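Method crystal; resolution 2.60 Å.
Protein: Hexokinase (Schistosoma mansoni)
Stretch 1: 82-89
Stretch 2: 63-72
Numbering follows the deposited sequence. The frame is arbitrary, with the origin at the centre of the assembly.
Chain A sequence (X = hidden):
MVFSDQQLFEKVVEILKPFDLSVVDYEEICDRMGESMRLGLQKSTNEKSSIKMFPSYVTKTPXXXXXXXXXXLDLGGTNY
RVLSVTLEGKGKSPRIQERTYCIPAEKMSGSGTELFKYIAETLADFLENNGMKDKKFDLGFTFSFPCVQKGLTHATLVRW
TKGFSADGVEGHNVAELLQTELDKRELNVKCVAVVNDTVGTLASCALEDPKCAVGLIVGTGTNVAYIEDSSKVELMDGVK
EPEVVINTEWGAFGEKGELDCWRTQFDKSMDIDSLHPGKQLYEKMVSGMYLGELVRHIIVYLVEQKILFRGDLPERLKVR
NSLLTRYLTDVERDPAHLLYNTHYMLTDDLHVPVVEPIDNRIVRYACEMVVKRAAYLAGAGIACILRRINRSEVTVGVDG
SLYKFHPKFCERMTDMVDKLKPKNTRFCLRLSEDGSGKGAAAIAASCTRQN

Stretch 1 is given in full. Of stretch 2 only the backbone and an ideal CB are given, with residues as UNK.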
# COMPACT_ATOMS: atom_id res chain seq x y z
N VAL A 82 17.13 -4.50 -2.04
CA VAL A 82 18.39 -3.87 -1.71
C VAL A 82 18.95 -3.42 -3.04
O VAL A 82 19.30 -4.25 -3.87
CB VAL A 82 19.34 -4.85 -1.04
CG1 VAL A 82 20.73 -4.25 -0.99
CG2 VAL A 82 18.85 -5.15 0.38
N LEU A 83 19.01 -2.11 -3.25
CA LEU A 83 19.47 -1.57 -4.52
C LEU A 83 20.76 -0.75 -4.45
O LEU A 83 21.37 -0.61 -3.39
CB LEU A 83 18.36 -0.74 -5.16
CG LEU A 83 16.95 -1.35 -5.24
CD1 LEU A 83 16.32 -1.32 -3.86
CD2 LEU A 83 16.07 -0.58 -6.21
N SER A 84 21.18 -0.28 -5.62
CA SER A 84 22.40 0.50 -5.77
C SER A 84 22.15 1.34 -6.99
O SER A 84 21.93 0.80 -8.08
CB SER A 84 23.60 -0.39 -6.03
OG SER A 84 24.77 0.41 -6.15
N VAL A 85 22.19 2.65 -6.83
CA VAL A 85 21.90 3.53 -7.93
C VAL A 85 23.04 4.49 -8.24
O VAL A 85 23.79 4.92 -7.35
CB VAL A 85 20.60 4.35 -7.66
CG1 VAL A 85 20.06 4.92 -8.97
CG2 VAL A 85 19.53 3.49 -6.95
N THR A 86 23.16 4.81 -9.53
CA THR A 86 24.17 5.72 -10.03
C THR A 86 23.41 6.72 -10.89
O THR A 86 22.69 6.35 -11.83
CB THR A 86 25.21 4.96 -10.86
OG1 THR A 86 26.28 4.53 -10.00
CG2 THR A 86 25.75 5.81 -12.02
N LEU A 87 23.54 7.99 -10.55
CA LEU A 87 22.84 9.04 -11.27
C LEU A 87 23.93 9.96 -11.79
O LEU A 87 25.01 10.06 -11.19
CB LEU A 87 21.94 9.80 -10.31
CG LEU A 87 21.29 8.95 -9.22
CD1 LEU A 87 21.06 9.78 -8.00
CD2 LEU A 87 20.00 8.36 -9.71
N GLU A 88 23.67 10.58 -12.94
CA GLU A 88 24.59 11.52 -13.59
C GLU A 88 23.64 12.27 -14.53
O GLU A 88 23.26 11.73 -15.58
CB GLU A 88 25.60 10.75 -14.45
CG GLU A 88 25.86 9.29 -14.00
CD GLU A 88 26.37 8.37 -15.11
OE1 GLU A 88 25.69 8.25 -16.17
OE2 GLU A 88 27.45 7.76 -14.93
N GLY A 89 23.17 13.47 -14.14
CA GLY A 89 22.23 14.19 -15.00
C GLY A 89 22.74 15.35 -15.86
O GLY A 89 23.96 15.60 -15.88
N UNK A 63 14.92 16.59 -10.26
CA UNK A 63 14.88 17.06 -11.65
C UNK A 63 15.71 16.22 -12.63
O UNK A 63 15.50 16.28 -13.84
CB UNK A 63 15.37 18.51 -11.70
N UNK A 64 16.69 15.48 -12.11
CA UNK A 64 17.51 14.66 -12.97
C UNK A 64 18.95 15.10 -13.11
O UNK A 64 19.78 14.35 -13.64
CB UNK A 64 16.87 14.61 -14.36
N UNK A 65 19.27 16.30 -12.64
CA UNK A 65 20.65 16.81 -12.71
C UNK A 65 21.52 16.12 -11.64
O UNK A 65 22.75 16.20 -11.68
CB UNK A 65 20.67 18.33 -12.52
N UNK A 66 20.86 15.48 -10.68
CA UNK A 66 21.53 14.77 -9.58
C UNK A 66 22.64 13.84 -10.09
O UNK A 66 22.44 13.08 -11.06
CB UNK A 66 20.51 13.96 -8.78
N UNK A 67 23.80 13.90 -9.42
CA UNK A 67 24.99 13.10 -9.76
C UNK A 67 25.53 12.35 -8.55
O UNK A 67 25.43 12.82 -7.43
CB UNK A 67 26.09 14.00 -10.34
N UNK A 68 26.07 11.17 -8.80
CA UNK A 68 26.61 10.35 -7.71
C UNK A 68 26.21 8.89 -7.82
O UNK A 68 25.70 8.44 -8.87
CB UNK A 68 26.15 10.90 -6.36
N UNK A 69 26.49 8.14 -6.75
CA UNK A 69 26.18 6.70 -6.64
C UNK A 69 25.65 6.50 -5.20
O UNK A 69 26.34 6.85 -4.24
CB UNK A 69 27.40 5.82 -6.93
N UNK A 70 24.43 5.97 -5.06
CA UNK A 70 23.84 5.78 -3.74
C UNK A 70 23.25 4.40 -3.58
O UNK A 70 23.01 3.70 -4.55
CB UNK A 70 22.76 6.83 -3.48
N UNK A 71 23.02 4.01 -2.33
CA UNK A 71 22.41 2.73 -2.00
C UNK A 71 20.97 3.07 -1.70
O UNK A 71 20.65 4.22 -1.43
CB UNK A 71 23.10 2.02 -0.83
N UNK A 72 20.09 2.07 -1.72
CA UNK A 72 18.69 2.32 -1.44
C UNK A 72 18.06 1.02 -0.98
O UNK A 72 18.26 -0.01 -1.62
CB UNK A 72 17.97 2.88 -2.66

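Position 63 has nothing of stretch 1 within 5.5 Å of its ideal CB, so the contact sets no rule here and many residues would serve. It is Asn63.

At position 64, phi/psi of 112/-12 would jam a CB against the preceding carbonyl, which calls for glycine, and Gly64 is found.

Position 65 points its CB away from stretch 1, and small or polar residues would suit such a turn. Thr65 uses its backbone N to bond Asn63 OD1 at 2.9 Å, bracing the loop from within.

Position 66 points sideways, its CB 4.3 Å from Leu87 CD1. An aliphatic residue or a long polar one with an apolar stem would fit. Glu66 is the latter: its stem lies by the leucine, while its carboxylate turns back into the loop, where OE2 accepts from Gly64 N at 3.2 Å. Its backbone O takes a weak hydrogen bond from Gly89 N, also 3.2 Å.

Position 67 also points sideways, its CB 4.4 Å from Glu88 CA; beta-branched or polar residues would suit. Thr67 brings CG2 to 3.8 Å from Glu88 CA.

Position 68 forms an antiparallel hydrogen-bonded pair with Leu87. Phi/psi of 136/-170 again calls for glycine, and Gly68 supplies it, its N giving to Leu87 O and its O accepting from Leu87 N, both at 2.8 Å.

Position 69 is a non-hydrogen-bonded pair with Thr86, on the face that also carries Ser84. Its CB lies 3.5 Å from Thr86 OG1 and 3.7 Å from Val85 O, so a polar side chain, such as Ser, Thr, Asn or Gln, suits. In Asn69, chi1 is t and the amide reaches back over stretch 1: ND2 gives a weak hydrogen bond to Val85 O at 2.6 Å and comes equally near, 2.6 Å, to Thr86 OG1.

Position 70 pairs with Val85 on the other face, shared with Leu83 and Leu87. These apolar neighbours favour a large aliphatic or aromatic residue. Phe70, chi1 m, brings CE1 to 3.7 Å from Leu87 CD1; its backbone N and O bond Val85 O and N, both at 2.6 Å.

Position 71 returns to the face of Ser84, where the small serine leaves the choice broad: aliphatic, beta-branched or polar. Leu71 extends CD2 to 4.3 Å from Ser84 OG.

Position 72 faces Leu83 and Val85, its CB 4.4 Å from Leu83 CB and 4.6 Å from Val85 CG2. Small apolar residues fit readily, and Ala72 is one; its O accepts from Leu83 N at 2.8 Å.

Stretch 2 (63-72) NGTETGNFLA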
# COMPACT_ATOMS: atom_id res chain seq x y z
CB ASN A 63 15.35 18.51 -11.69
CG ASN A 63 16.61 18.72 -10.88
OD1 ASN A 63 17.57 17.97 -11.02
ND2 ASN A 63 16.59 19.70 -9.99
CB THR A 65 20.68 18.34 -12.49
OG1 THR A 65 20.30 18.67 -11.14
CG2 THR A 65 19.73 19.03 -13.49
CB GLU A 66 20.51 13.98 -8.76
CG GLU A 66 19.35 14.81 -8.18
CD GLU A 66 18.12 14.79 -9.05
OE1 GLU A 66 17.94 13.80 -9.78
OE2 GLU A 66 17.31 15.73 -9.00
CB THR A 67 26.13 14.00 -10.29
OG1 THR A 67 26.37 15.09 -9.39
CG2 THR A 67 25.75 14.54 -11.67
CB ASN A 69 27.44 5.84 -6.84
CG ASN A 69 27.15 4.33 -6.74
OD1 ASN A 69 27.85 3.58 -6.03
ND2 ASN A 69 26.13 3.87 -7.47
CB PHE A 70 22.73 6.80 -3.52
CG PHE A 70 23.12 8.21 -3.84
CD1 PHE A 70 23.39 8.59 -5.15
CD2 PHE A 70 23.23 9.15 -2.82
CE1 PHE A 70 23.76 9.90 -5.46
CE2 PHE A 70 23.60 10.47 -3.11
CZ PHE A 70 23.87 10.84 -4.44
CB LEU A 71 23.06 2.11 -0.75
CG LEU A 71 24.53 1.71 -0.80
CD1 LEU A 71 24.90 1.11 0.53
CD2 LEU A 71 24.81 0.72 -1.91
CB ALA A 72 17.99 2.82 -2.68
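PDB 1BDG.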